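PDB 3WE9: farnesyl diphosphate phosphatase YisP from Bacillus subtilis subsp. subtilis, which releases diphosphate from farnesyl diphosphate to give farnesol and takes part in biofilm formation. Local coordinates for residues L121-Y124 against A125-G129; I159-V162 against R163-S166; G169-Q172 against Q173-R176; T204-Y207 against I208-E211; Q252-V255 against F256-F260. One frame throughout, in Å; residues are numbered along the deposited sequence.

All five interactions are local, yet their chemistry follows their place in an all-helical fold. Interactions 1, 2 and 4, within helices 118-140, 145-165 and 199-221, and interaction 5, a turn after helix 228-250, are partly buried; only interaction 3, a water-bridged polar cap on the short helix 171-174, is a surface contact. To backbone bonds, interaction 1 adds sulfur-aromatic and hydroxyl contacts, interaction 2 an amide against a ring and a hydroxyl, and interaction 4 a CH-pi contact. They interlock: Gln160 of interaction 2 reaches Thr128 of interaction 1, Leu165 meets Trp205 of interaction 4, Ser166 pairs with Phe260 of interaction 5, and Arg176 of interaction 3 packs on Tyr124 and Phe164.

Interaction 1 of 5, residues L121-Y124 against A125-G129; sequences LLMY and AYRTG
Thr128 and Tyr124, one helical turn apart, illustrate how a side-chain hydroxyl can stand in where backbone bonding slackens. Three regular backbone bonds precede them, Ala125 N to Leu121 O, Tyr126 N to Leu122 O and Arg127 N to Met123 O. The next, Thr128 N to Tyr124 O at 3.2 Å, is weak, for the helix widens into a pi-type turn over 126-129. Thr128 OG1 makes up the loss by donating to Tyr124 O at 2.8 Å, and its torsion (chi1 52°), which sets the hydroxyl between backbone N and carbonyl carbon, puts it there.

The same torsion sends the methyl towards the Tyr124 ring. Thr128 CG2 lies 4.3 Å from the ring centroid, 29° off the normal, as an off-centre CH-pi contact. A Met-aromatic contact joins Met123 and Tyr126, which run side by side: SD comes to the edge of the ring, 3.8 Å from CD2. Arg127 crosses both Met123 and Tyr124, its guanidinium at the Tyr124 ring edge, though its modelled position is doubtful because it clashes with Met123.

Beyond the turn, Gln160 of helix 145-165 bonds to Thr128 OG1, and Ala125 packs on Leu157 and Leu161 of that helix. Helix 98-107 meets Arg127 and Thr128, and helix 199-221 receives Leu121 and Leu122.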
loop_
_atom_site.group_PDB
_atom_site.type_symbol
_atom_site.label_atom_id
_atom_site.label_comp_id
_atom_site.label_asym_id
_atom_site.label_seq_id
_atom_site.Cartn_x
_atom_site.Cartn_y
_atom_site.Cartn_z
ATOM N N LEU A 121 5.625 -5.140 13.675
ATOM C CA LEU A 121 5.655 -4.472 12.375
ATOM C C LEU A 121 4.547 -5.041 11.483
ATOM O O LEU A 121 3.848 -4.295 10.798
ATOM C CB LEU A 121 7.012 -4.684 11.692
ATOM C CG LEU A 121 7.148 -4.104 10.276
ATOM C CD1 LEU A 121 6.998 -2.589 10.305
ATOM C CD2 LEU A 121 8.502 -4.490 9.698
ATOM N N LEU A 122 4.396 -6.365 11.501
ATOM C CA LEU A 122 3.381 -7.043 10.695
ATOM C C LEU A 122 1.974 -6.642 11.104
ATOM O O LEU A 122 1.101 -6.447 10.257
ATOM C CB LEU A 122 3.525 -8.565 10.821
ATOM C CG LEU A 122 4.822 -9.177 10.285
ATOM C CD1 LEU A 122 4.817 -10.689 10.501
ATOM C CD2 LEU A 122 4.952 -8.844 8.806
ATOM N N MET A 123 1.754 -6.528 12.408
ATOM C CA MET A 123 0.451 -6.143 12.930
ATOM C C MET A 123 0.139 -4.732 12.462
ATOM O O MET A 123 -1.005 -4.403 12.139
ATOM C CB MET A 123 0.463 -6.213 14.463
ATOM C CG MET A 123 -0.803 -5.693 15.136
ATOM S SD MET A 123 -2.331 -6.448 14.544
ATOM C CE MET A 123 -2.018 -8.147 14.839
ATOM N N TYR A 124 1.166 -3.895 12.412
ATOM C CA TYR A 124 0.973 -2.528 11.964
ATOM C C TYR A 124 0.637 -2.454 10.474
ATOM O O TYR A 124 -0.225 -1.678 10.063
ATOM C CB TYR A 124 2.212 -1.691 12.232
ATOM C CG TYR A 124 1.987 -0.255 11.868
ATOM C CD1 TYR A 124 0.980 0.482 12.491
ATOM C CD2 TYR A 124 2.743 0.364 10.878
ATOM C CE1 TYR A 124 0.730 1.799 12.140
ATOM C CE2 TYR A 124 2.500 1.685 10.519
ATOM C CZ TYR A 124 1.494 2.394 11.155
ATOM O OH TYR A 124 1.257 3.705 10.821
ATOM N N ALA A 125 1.337 -3.243 9.665
ATOM C CA ALA A 125 1.086 -3.259 8.226
ATOM C C ALA A 125 -0.318 -3.816 7.998
ATOM O O ALA A 125 -1.015 -3.428 7.064
ATOM C CB ALA A 125 2.119 -4.134 7.527
ATOM N N TYR A 126 -0.719 -4.734 8.870
ATOM C CA TYR A 126 -2.033 -5.358 8.788
ATOM C C TYR A 126 -3.150 -4.353 9.046
ATOM O O TYR A 126 -4.124 -4.291 8.292
ATOM C CB TYR A 126 -2.120 -6.511 9.798
ATOM C CG TYR A 126 -3.508 -7.100 9.962
ATOM C CD1 TYR A 126 -4.197 -7.631 8.873
ATOM C CD2 TYR A 126 -4.132 -7.119 11.209
ATOM C CE1 TYR A 126 -5.477 -8.170 9.019
ATOM C CE2 TYR A 126 -5.412 -7.655 11.369
ATOM C CZ TYR A 126 -6.077 -8.178 10.270
ATOM O OH TYR A 126 -7.332 -8.718 10.422
ATOM N N ARG A 127 -2.989 -3.549 10.093
ATOM C CA ARG A 127 -4.000 -2.564 10.471
ATOM C C ARG A 127 -4.107 -1.379 9.521
ATOM O O ARG A 127 -5.100 -0.655 9.545
ATOM C CB ARG A 127 -3.726 -2.040 11.885
ATOM C CG ARG A 127 -3.604 -3.116 12.948
ATOM C CD ARG A 127 -3.369 -2.484 14.322
ATOM N NE ARG A 127 -2.215 -1.583 14.322
ATOM C CZ ARG A 127 -1.057 -1.836 14.930
ATOM N NH1 ARG A 127 -0.885 -2.967 15.597
ATOM N NH2 ARG A 127 -0.069 -0.957 14.876
ATOM N N THR A 128 -3.082 -1.168 8.698
ATOM C CA THR A 128 -3.104 -0.055 7.757
ATOM C C THR A 128 -3.249 -0.562 6.317
ATOM O O THR A 128 -4.328 -0.454 5.725
ATOM C CB THR A 128 -1.837 0.833 7.911
ATOM O OG1 THR A 128 -0.654 0.019 7.858
ATOM C CG2 THR A 128 -1.873 1.578 9.250
ATOM N N GLY A 129 -2.177 -1.122 5.761
ATOM C CA GLY A 129 -2.245 -1.648 4.406
ATOM C C GLY A 129 -3.264 -2.770 4.265
ATOM O O GLY A 129 -4.033 -2.800 3.304
#

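Interaction 2 of 5, residues I159-V162 against R163-S166; sequences IQLV and RFLS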
loop_
_atom_site.group_PDB
_atom_site.type_symbol
_atom_site.label_atom_id
_atom_site.label_comp_id
_atom_site.label_asym_id
_atom_site.label_seq_id
_atom_site.Cartn_x
_atom_site.Cartn_y
_atom_site.Cartn_z
ATOM N N ILE A 159 2.066 -4.317 0.404
ATOM C CA ILE A 159 2.361 -2.999 -0.151
ATOM C C ILE A 159 2.845 -2.040 0.939
ATOM O O ILE A 159 3.753 -1.228 0.721
ATOM C CB ILE A 159 1.115 -2.428 -0.864
ATOM C CG1 ILE A 159 0.868 -3.214 -2.162
ATOM C CG2 ILE A 159 1.291 -0.942 -1.136
ATOM C CD1 ILE A 159 -0.468 -2.895 -2.850
ATOM N N GLN A 160 2.247 -2.136 2.121
ATOM C CA GLN A 160 2.667 -1.279 3.224
ATOM C C GLN A 160 4.094 -1.663 3.637
ATOM O O GLN A 160 4.932 -0.800 3.917
ATOM C CB GLN A 160 1.703 -1.428 4.405
ATOM C CG GLN A 160 1.944 -0.427 5.518
ATOM C CD GLN A 160 1.689 1.009 5.081
ATOM O OE1 GLN A 160 2.279 1.492 4.116
ATOM N NE2 GLN A 160 0.809 1.698 5.797
ATOM N N LEU A 161 4.378 -2.959 3.669
ATOM C CA LEU A 161 5.720 -3.413 4.023
ATOM C C LEU A 161 6.720 -2.908 2.994
ATOM O O LEU A 161 7.830 -2.500 3.341
ATOM C CB LEU A 161 5.788 -4.939 4.090
ATOM C CG LEU A 161 5.103 -5.608 5.289
ATOM C CD1 LEU A 161 5.252 -7.128 5.180
ATOM C CD2 LEU A 161 5.717 -5.100 6.588
ATOM N N VAL A 162 6.334 -2.926 1.724
ATOM C CA VAL A 162 7.247 -2.446 0.688
ATOM C C VAL A 162 7.515 -0.954 0.868
ATOM O O VAL A 162 8.654 -0.496 0.764
ATOM C CB VAL A 162 6.685 -2.714 -0.718
ATOM C CG1 VAL A 162 7.576 -2.052 -1.775
ATOM C CG2 VAL A 162 6.639 -4.216 -0.960
ATOM N N ARG A 163 6.463 -0.193 1.141
ATOM C CA ARG A 163 6.628 1.235 1.354
ATOM C C ARG A 163 7.566 1.472 2.533
ATOM O O ARG A 163 8.451 2.326 2.471
ATOM C CB ARG A 163 5.270 1.889 1.620
ATOM C CG ARG A 163 4.405 2.013 0.378
ATOM C CD ARG A 163 3.005 2.469 0.732
ATOM N NE ARG A 163 2.237 2.831 -0.455
ATOM C CZ ARG A 163 2.396 3.963 -1.135
ATOM N NH1 ARG A 163 3.298 4.853 -0.742
ATOM N NH2 ARG A 163 1.653 4.206 -2.205
ATOM N N PHE A 164 7.373 0.707 3.605
ATOM C CA PHE A 164 8.213 0.840 4.788
ATOM C C PHE A 164 9.679 0.594 4.448
ATOM O O PHE A 164 10.553 1.328 4.897
ATOM C CB PHE A 164 7.789 -0.151 5.881
ATOM C CG PHE A 164 6.460 0.162 6.518
ATOM C CD1 PHE A 164 5.764 1.331 6.195
ATOM C CD2 PHE A 164 5.912 -0.706 7.462
ATOM C CE1 PHE A 164 4.547 1.630 6.805
ATOM C CE2 PHE A 164 4.690 -0.417 8.082
ATOM C CZ PHE A 164 4.006 0.754 7.752
ATOM N N LEU A 165 9.933 -0.449 3.660
ATOM C CA LEU A 165 11.288 -0.822 3.254
ATOM C C LEU A 165 11.938 0.102 2.218
ATOM O O LEU A 165 13.142 0.006 1.968
ATOM C CB LEU A 165 11.275 -2.250 2.691
ATOM C CG LEU A 165 10.980 -3.391 3.679
ATOM C CD1 LEU A 165 10.760 -4.699 2.922
ATOM C CD2 LEU A 165 12.137 -3.534 4.652
ATOM N N SER A 166 11.141 0.982 1.621
ATOM C CA SER A 166 11.616 1.900 0.581
ATOM C C SER A 166 12.174 3.237 1.067
ATOM O O SER A 166 12.735 4.000 0.277
ATOM C CB SER A 166 10.471 2.203 -0.398
ATOM O OG SER A 166 9.970 1.027 -1.008
#
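Phe164 and Gln160 bring two flat groups almost parallel, ring and amide planes 19° apart. On one face of the ring sits Gln160 O, 3.1 Å above the plane and displaced towards the rim. The Gln160 amide keeps to the same side of the plane but is shifted outward past CE1 and CZ, with CD 3.4 Å from Phe164 CE1. Over the opposite face lies CD of Arg176, and beyond the CD2 side of the ring comes Leu161 CD2. Gln160 gets there because its chain leaves with CG anti to the backbone N (chi1 -172°) and then bends at chi2, which brings the amide beneath the CE1-CZ rim of that face and lets NE2 bond to Thr128 OG1. Were Phe164 an alanine, the Gln160 chain is likely to lose its flat neighbour and turn more freely, with a gap opened beneath Arg176.

Arg163 runs extended beside Ile159, NE 3.9 Å from CG2, while its CD lies 3.6 Å from Gln160 OE1.

Ordinary bonds link Arg163, Phe164 and Leu165 to the carbonyls four residues back. Near the helix end, Val162 O receives Ser166 OG at 2.7 Å, from above its carbonyl plane, and Leu165 O accepts from Trp205 NE1 of helix 199-221. The chemistry thus implies that two carbonyls here take side-chain donors, one from the same turn and one from a neighbouring helix.

Interaction 3 of 5, residues G169-Q172 against Q173-R176; sequences GTDQ and QKNR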
loop_
_atom_site.group_PDB
_atom_site.type_symbol
_atom_site.label_atom_id
_atom_site.label_comp_id
_atom_site.label_asym_id
_atom_site.label_seq_id
_atom_site.Cartn_x
_atom_site.Cartn_y
_atom_site.Cartn_z
ATOM N N GLY A 169 14.522 7.281 5.964
ATOM C CA GLY A 169 15.151 8.567 6.218
ATOM C C GLY A 169 14.899 9.266 7.547
ATOM O O GLY A 169 15.779 9.973 8.040
ATOM N N THR A 170 13.718 9.078 8.134
ATOM C CA THR A 170 13.375 9.727 9.403
ATOM C C THR A 170 13.382 8.770 10.595
ATOM O O THR A 170 13.388 7.551 10.423
ATOM C CB THR A 170 11.978 10.356 9.340
ATOM O OG1 THR A 170 11.001 9.316 9.234
ATOM C CG2 THR A 170 11.858 11.285 8.138
ATOM N N ASP A 171 13.360 9.328 11.807
ATOM C CA ASP A 171 13.356 8.502 13.006
ATOM C C ASP A 171 12.062 7.708 13.107
ATOM O O ASP A 171 12.054 6.590 13.608
ATOM C CB ASP A 171 13.537 9.353 14.270
ATOM C CG ASP A 171 14.936 9.937 14.391
ATOM O OD1 ASP A 171 15.890 9.330 13.853
ATOM O OD2 ASP A 171 15.085 10.992 15.043
ATOM N N GLN A 172 10.968 8.294 12.630
ATOM C CA GLN A 172 9.672 7.626 12.661
ATOM C C GLN A 172 9.721 6.356 11.816
ATOM O O GLN A 172 9.165 5.325 12.192
ATOM C CB GLN A 172 8.582 8.556 12.127
ATOM C CG GLN A 172 7.195 7.932 12.112
ATOM C CD GLN A 172 6.104 8.940 11.801
ATOM O OE1 GLN A 172 5.913 9.914 12.536
ATOM N NE2 GLN A 172 5.380 8.713 10.709
ATOM N N GLN A 173 10.396 6.433 10.673
ATOM C CA GLN A 173 10.513 5.277 9.791
ATOM C C GLN A 173 11.505 4.269 10.382
ATOM O O GLN A 173 11.259 3.059 10.362
ATOM C CB GLN A 173 10.946 5.742 8.396
ATOM C CG GLN A 173 9.962 6.753 7.792
ATOM C CD GLN A 173 10.435 7.372 6.486
ATOM O OE1 GLN A 173 11.557 7.864 6.386
ATOM N NE2 GLN A 173 9.565 7.360 5.479
ATOM N N LYS A 174 12.613 4.772 10.927
ATOM C CA LYS A 174 13.626 3.918 11.538
ATOM C C LYS A 174 13.043 3.166 12.736
ATOM O O LYS A 174 13.450 2.043 13.031
ATOM C CB LYS A 174 14.830 4.751 11.999
ATOM C CG LYS A 174 15.663 5.354 10.868
ATOM C CD LYS A 174 16.884 6.067 11.443
ATOM C CE LYS A 174 17.854 6.517 10.363
ATOM N NZ LYS A 174 17.258 7.542 9.467
ATOM N N ASN A 175 12.081 3.789 13.412
ATOM C CA ASN A 175 11.437 3.182 14.578
ATOM C C ASN A 175 10.661 1.909 14.260
ATOM O O ASN A 175 10.425 1.083 15.144
ATOM C CB ASN A 175 10.479 4.177 15.238
ATOM C CG ASN A 175 11.176 5.103 16.212
ATOM O OD1 ASN A 175 10.580 6.058 16.708
ATOM N ND2 ASN A 175 12.439 4.821 16.500
ATOM N N ARG A 176 10.257 1.748 13.004
ATOM C CA ARG A 176 9.497 0.561 12.632
ATOM C C ARG A 176 10.355 -0.680 12.398
ATOM O O ARG A 176 9.822 -1.783 12.270
ATOM C CB ARG A 176 8.610 0.861 11.415
ATOM C CG ARG A 176 7.587 1.976 11.694
ATOM C CD ARG A 176 6.549 2.112 10.580
ATOM N NE ARG A 176 5.735 3.326 10.712
ATOM C CZ ARG A 176 4.877 3.569 11.704
ATOM N NH1 ARG A 176 4.697 2.688 12.673
ATOM N NH2 ARG A 176 4.199 4.708 11.728
HETATM O O HOH W 1 16.696 9.771 11.255
#
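Thr170 and Gln173 grip one another at the start of helix 171-174. The Gln173 N-H points to Thr170 OG1 at 3.3 Å, and in return the Gln173 side chain, extended beyond CG, sends OE1 back to Thr170 N at 3.0 Å. That second bond is nearly straight, 159° at the hydrogen, with the donor tilted 15° from the amide carbonyl plane. A weak bond adds Thr170 OG1 to the same OE1. Alongside, Lys174 N bonds to Thr170 O, and Asn175 N to Asp171 O at 2.8 Å.

Further out, water 1 bridges Asp171 and Lys174: it donates to Asp171 OD1 at 2.8 Å and accepts from Lys174 NZ at 2.9 Å. The final bend of the lysine at chi4 (64°) turns NZ to this water and to Leu168 O. Asp167 forms the next shell, bonding through OD1 to Gly169 N and weakly through OD2 to Gln173 NE2.

Reciprocal bonding between Thr170 and Gln173 is a capping box, with Thr170 as N-cap. Asp167 and Asp171 are spaced as the DXXXD motif of the squalene/phytoene synthase family, whose acidic side chains in relatives bind diphosphate through magnesium ions; the cap thus probably shapes the motif's backbone.

Interaction 4 of 5, residues T204-Y207 against I208-E211; sequences TWEY and IAFE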
loop_
_atom_site.group_PDB
_atom_site.type_symbol
_atom_site.label_atom_id
_atom_site.label_comp_id
_atom_site.label_asym_id
_atom_site.label_seq_id
_atom_site.Cartn_x
_atom_site.Cartn_y
_atom_site.Cartn_z
ATOM N N THR A 204 18.975 -7.697 7.793
ATOM C CA THR A 204 17.784 -7.262 8.513
ATOM C C THR A 204 16.707 -6.887 7.496
ATOM O O THR A 204 15.556 -7.319 7.591
ATOM C CB THR A 204 18.093 -6.027 9.391
ATOM O OG1 THR A 204 19.042 -6.393 10.405
ATOM C CG2 THR A 204 16.808 -5.490 10.050
ATOM N N TRP A 205 17.100 -6.092 6.507
ATOM C CA TRP A 205 16.187 -5.643 5.466
ATOM C C TRP A 205 15.626 -6.820 4.668
ATOM O O TRP A 205 14.427 -6.888 4.425
ATOM C CB TRP A 205 16.920 -4.680 4.523
ATOM C CG TRP A 205 16.040 -3.967 3.554
ATOM C CD1 TRP A 205 15.487 -2.725 3.706
ATOM C CD2 TRP A 205 15.642 -4.429 2.255
ATOM N NE1 TRP A 205 14.775 -2.381 2.579
ATOM C CE2 TRP A 205 14.851 -3.407 1.675
ATOM C CE3 TRP A 205 15.875 -5.603 1.529
ATOM C CZ2 TRP A 205 14.295 -3.526 0.391
ATOM C CZ3 TRP A 205 15.320 -5.721 0.244
ATOM C CH2 TRP A 205 14.540 -4.686 -0.305
ATOM N N GLU A 206 16.497 -7.739 4.258
ATOM C CA GLU A 206 16.065 -8.896 3.479
ATOM C C GLU A 206 15.160 -9.835 4.283
ATOM O O GLU A 206 14.264 -10.473 3.733
ATOM C CB GLU A 206 17.282 -9.661 2.942
ATOM C CG GLU A 206 18.072 -8.919 1.845
ATOM C CD GLU A 206 17.270 -8.707 0.559
ATOM O OE1 GLU A 206 16.196 -9.324 0.413
ATOM O OE2 GLU A 206 17.719 -7.927 -0.315
ATOM N N TYR A 207 15.386 -9.907 5.588
ATOM C CA TYR A 207 14.568 -10.767 6.439
ATOM C C TYR A 207 13.122 -10.271 6.416
ATOM O O TYR A 207 12.185 -11.069 6.362
ATOM C CB TYR A 207 15.103 -10.766 7.874
ATOM C CG TYR A 207 14.531 -11.865 8.749
ATOM C CD1 TYR A 207 14.975 -13.183 8.625
ATOM C CD2 TYR A 207 13.558 -11.585 9.706
ATOM C CE1 TYR A 207 14.464 -14.198 9.439
ATOM C CE2 TYR A 207 13.036 -12.591 10.524
ATOM C CZ TYR A 207 13.497 -13.893 10.387
ATOM O OH TYR A 207 13.007 -14.883 11.208
ATOM N N ILE A 208 12.950 -8.949 6.452
ATOM C CA ILE A 208 11.624 -8.337 6.417
ATOM C C ILE A 208 11.067 -8.399 4.988
ATOM O O ILE A 208 9.874 -8.639 4.787
ATOM C CB ILE A 208 11.685 -6.856 6.896
ATOM C CG1 ILE A 208 12.234 -6.804 8.327
ATOM C CG2 ILE A 208 10.294 -6.208 6.840
ATOM C CD1 ILE A 208 12.550 -5.399 8.819
ATOM N N ALA A 209 11.934 -8.196 3.994
ATOM C CA ALA A 209 11.500 -8.246 2.594
ATOM C C ALA A 209 10.984 -9.654 2.253
ATOM O O ALA A 209 10.071 -9.818 1.435
ATOM C CB ALA A 209 12.667 -7.865 1.662
ATOM N N PHE A 210 11.574 -10.664 2.887
ATOM C CA PHE A 210 11.168 -12.056 2.675
ATOM C C PHE A 210 9.682 -12.220 3.020
ATOM O O PHE A 210 8.931 -12.882 2.296
ATOM C CB PHE A 210 12.014 -12.990 3.549
ATOM C CG PHE A 210 11.776 -14.447 3.284
ATOM C CD1 PHE A 210 12.495 -15.116 2.299
ATOM C CD2 PHE A 210 10.812 -15.146 4.003
ATOM C CE1 PHE A 210 12.260 -16.464 2.032
ATOM C CE2 PHE A 210 10.566 -16.498 3.743
ATOM C CZ PHE A 210 11.293 -17.154 2.756
ATOM N N GLU A 211 9.268 -11.627 4.137
ATOM C CA GLU A 211 7.873 -11.672 4.569
ATOM C C GLU A 211 6.972 -10.948 3.565
ATOM O O GLU A 211 5.924 -11.458 3.173
ATOM C CB GLU A 211 7.735 -11.006 5.942
ATOM C CG GLU A 211 8.345 -11.812 7.079
ATOM C CD GLU A 211 7.376 -12.841 7.644
ATOM O OE1 GLU A 211 6.474 -13.286 6.904
ATOM O OE2 GLU A 211 7.520 -13.206 8.833
#
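Ala209 tucks its methyl against the indole of Trp205, a worked case of how a small residue one turn on meets a large ring that leans forward along its own helix. The backbone supplies the regular part. Ala209 N donates to Trp205 O at 2.8 Å, in the carbonyl plane, and Phe210 N reaches Glu206 O equally closely. Ile208 N to Thr204 O is longer, 3.3 Å.

Among apolar contacts, the CH-pi pair comes first. Trp205 CG stands anti to the backbone N (chi1 -170°), so that the ring leans towards the following turn; Ala209 CB lies 4.2 Å from the centroid of its six-membered ring, off-centre at 29° from the normal, and meets CZ3 most closely at 3.7 Å. Ile208 CD1 is 4.4 Å from Thr204 CG2. The same isoleucine also packs on the backbone, its CG1 3.4 Å from the carbonyl oxygen, Thr204 O.

The polar ends find their partners outside this turn. Glu206 is bent at chi2, and its OE1 packs 4.0 Å from Ala209 CB; OE2 makes a salt bridge with Arg249 and a hydrogen bond with His253. Trp205 NE1 bonds to Leu165 O, the ring meets His253 edge-to-face, and Thr204 OG1 bonds to Ala200 O.

Helix 228-250 packs on Trp205 and Ala209 through Leu245, Ile248 and Arg249. Helix 118-140 meets Tyr207, Ile208 and Glu211, and helix 179-185 touches Thr204 and Tyr207.

Interaction 5 of 5, residues Q252-V255 against F256-F260; sequences QHDV and FQYHF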
loop_
_atom_site.group_PDB
_atom_site.type_symbol
_atom_site.label_atom_id
_atom_site.label_comp_id
_atom_site.label_asym_id
_atom_site.label_seq_id
_atom_site.Cartn_x
_atom_site.Cartn_y
_atom_site.Cartn_z
ATOM N N GLN A 252 21.760 -0.877 -3.899
ATOM C CA GLN A 252 22.476 -1.158 -2.664
ATOM C C GLN A 252 21.776 -0.848 -1.342
ATOM O O GLN A 252 22.427 -0.449 -0.380
ATOM C CB GLN A 252 23.821 -0.429 -2.707
ATOM C CG GLN A 252 24.530 -0.545 -4.058
ATOM C CD GLN A 252 24.587 -1.973 -4.573
ATOM O OE1 GLN A 252 23.845 -2.355 -5.486
ATOM N NE2 GLN A 252 25.466 -2.774 -3.984
ATOM N N HIS A 253 20.461 -1.026 -1.295
ATOM C CA HIS A 253 19.704 -0.795 -0.064
ATOM C C HIS A 253 19.957 0.582 0.550
ATOM O O HIS A 253 19.878 0.743 1.765
ATOM C CB HIS A 253 20.066 -1.868 0.971
ATOM C CG HIS A 253 19.823 -3.269 0.501
ATOM N ND1 HIS A 253 20.768 -4.000 -0.186
ATOM C CD2 HIS A 253 18.729 -4.062 0.594
ATOM C CE1 HIS A 253 20.269 -5.185 -0.495
ATOM N NE2 HIS A 253 19.032 -5.247 -0.033
ATOM N N ASP A 254 20.235 1.571 -0.295
ATOM C CA ASP A 254 20.553 2.932 0.146
ATOM C C ASP A 254 19.292 3.708 0.560
ATOM O O ASP A 254 19.104 4.869 0.174
ATOM C CB ASP A 254 21.280 3.647 -1.003
ATOM C CG ASP A 254 22.222 4.746 -0.533
ATOM O OD1 ASP A 254 22.534 4.836 0.671
ATOM O OD2 ASP A 254 22.672 5.522 -1.398
ATOM N N VAL A 255 18.453 3.071 1.377
ATOM C CA VAL A 255 17.191 3.665 1.814
ATOM C C VAL A 255 17.250 4.663 2.961
ATOM O O VAL A 255 16.227 5.247 3.309
ATOM C CB VAL A 255 16.157 2.562 2.175
ATOM C CG1 VAL A 255 15.838 1.734 0.943
ATOM C CG2 VAL A 255 16.700 1.684 3.295
ATOM N N PHE A 256 18.422 4.849 3.562
ATOM C CA PHE A 256 18.565 5.832 4.641
ATOM C C PHE A 256 18.804 7.202 3.993
ATOM O O PHE A 256 18.490 8.246 4.571
ATOM C CB PHE A 256 19.762 5.501 5.544
ATOM C CG PHE A 256 19.564 4.280 6.406
ATOM C CD1 PHE A 256 18.575 4.250 7.388
ATOM C CD2 PHE A 256 20.379 3.167 6.243
ATOM C CE1 PHE A 256 18.404 3.122 8.196
ATOM C CE2 PHE A 256 20.214 2.033 7.049
ATOM C CZ PHE A 256 19.227 2.014 8.022
ATOM N N GLN A 257 19.352 7.177 2.780
ATOM C CA GLN A 257 19.666 8.397 2.035
ATOM C C GLN A 257 18.606 8.824 1.026
ATOM O O GLN A 257 18.361 10.018 0.846
ATOM C CB GLN A 257 20.997 8.227 1.298
ATOM C CG GLN A 257 22.199 8.067 2.207
ATOM C CD GLN A 257 22.258 9.134 3.280
ATOM O OE1 GLN A 257 22.047 10.315 3.007
ATOM N NE2 GLN A 257 22.552 8.725 4.507
ATOM N N TYR A 258 17.988 7.848 0.367
ATOM C CA TYR A 258 16.973 8.119 -0.647
ATOM C C TYR A 258 15.691 7.333 -0.431
ATOM O O TYR A 258 15.711 6.245 0.142
ATOM C CB TYR A 258 17.496 7.732 -2.033
ATOM C CG TYR A 258 18.724 8.471 -2.489
ATOM C CD1 TYR A 258 18.616 9.681 -3.176
ATOM C CD2 TYR A 258 19.995 7.944 -2.271
ATOM C CE1 TYR A 258 19.744 10.344 -3.643
ATOM C CE2 TYR A 258 21.130 8.601 -2.730
ATOM C CZ TYR A 258 20.995 9.798 -3.418
ATOM O OH TYR A 258 22.112 10.441 -3.889
ATOM N N HIS A 259 14.585 7.889 -0.913
ATOM C CA HIS A 259 13.291 7.227 -0.855
ATOM C C HIS A 259 13.148 6.599 -2.241
ATOM O O HIS A 259 13.120 7.305 -3.251
ATOM C CB HIS A 259 12.164 8.239 -0.624
ATOM C CG HIS A 259 10.786 7.657 -0.756
ATOM N ND1 HIS A 259 9.642 8.403 -0.557
ATOM C CD2 HIS A 259 10.367 6.412 -1.090
ATOM C CE1 HIS A 259 8.581 7.643 -0.764
ATOM N NE2 HIS A 259 8.993 6.431 -1.089
ATOM N N PHE A 260 13.066 5.275 -2.292
ATOM C CA PHE A 260 12.952 4.583 -3.569
ATOM C C PHE A 260 11.553 4.502 -4.139
ATOM O O PHE A 260 10.604 4.185 -3.436
ATOM C CB PHE A 260 13.530 3.175 -3.456
ATOM C CG PHE A 260 15.020 3.150 -3.419
ATOM C CD1 PHE A 260 15.712 3.770 -2.385
ATOM C CD2 PHE A 260 15.737 2.552 -4.445
ATOM C CE1 PHE A 260 17.099 3.798 -2.370
ATOM C CE2 PHE A 260 17.119 2.576 -4.438
ATOM C CZ PHE A 260 17.806 3.205 -3.397
HETATM O O HOH W 2 21.293 4.718 2.776
#
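Asp254 turns its carboxylate towards Gln257 and Tyr258 by placing CG roughly anti to the backbone N (chi1 -153°), while Phe260, with CG beside its own backbone N, swings its ring back to Asp254 and Val255. The setting is a chain reversal after helix 228-250: a Schellman motif with Gln252 as C-prime residue ends the helix, and an inverse gamma turn centred on Asp254 follows.

Asp254 O gathers the turn. It accepts Tyr258 N at 3.2 Å, in the carbonyl plane, and more weakly Gln257 N at 3.5 Å; the Phe260 ring adds its edge, CE1 lying 3.4 Å from this oxygen. The carboxylate makes separate contacts. OD2 lies in plane at the Tyr258 ring edge, 3.7 Å from CE2, the two planes 67° apart, and OD1 rests against Gln257 CG. Water 2 accepts from Phe256 N; its link to OD1 is doubtful, being modelled too short. With a glycine at Asp254, the Tyr258 edge would probably lose its carboxylate neighbour and the Gln257 chain the group it rests on.

Val255 crosses Phe260 at about a right angle, CG1 3.9 Å from CD1, and packs on Ile248 and Phe201. A CA-H...O contact adds to the turn: Val255 CA directs its hydrogen at Tyr258 O, 3.4 Å away, with an angle of 148° at the hydrogen.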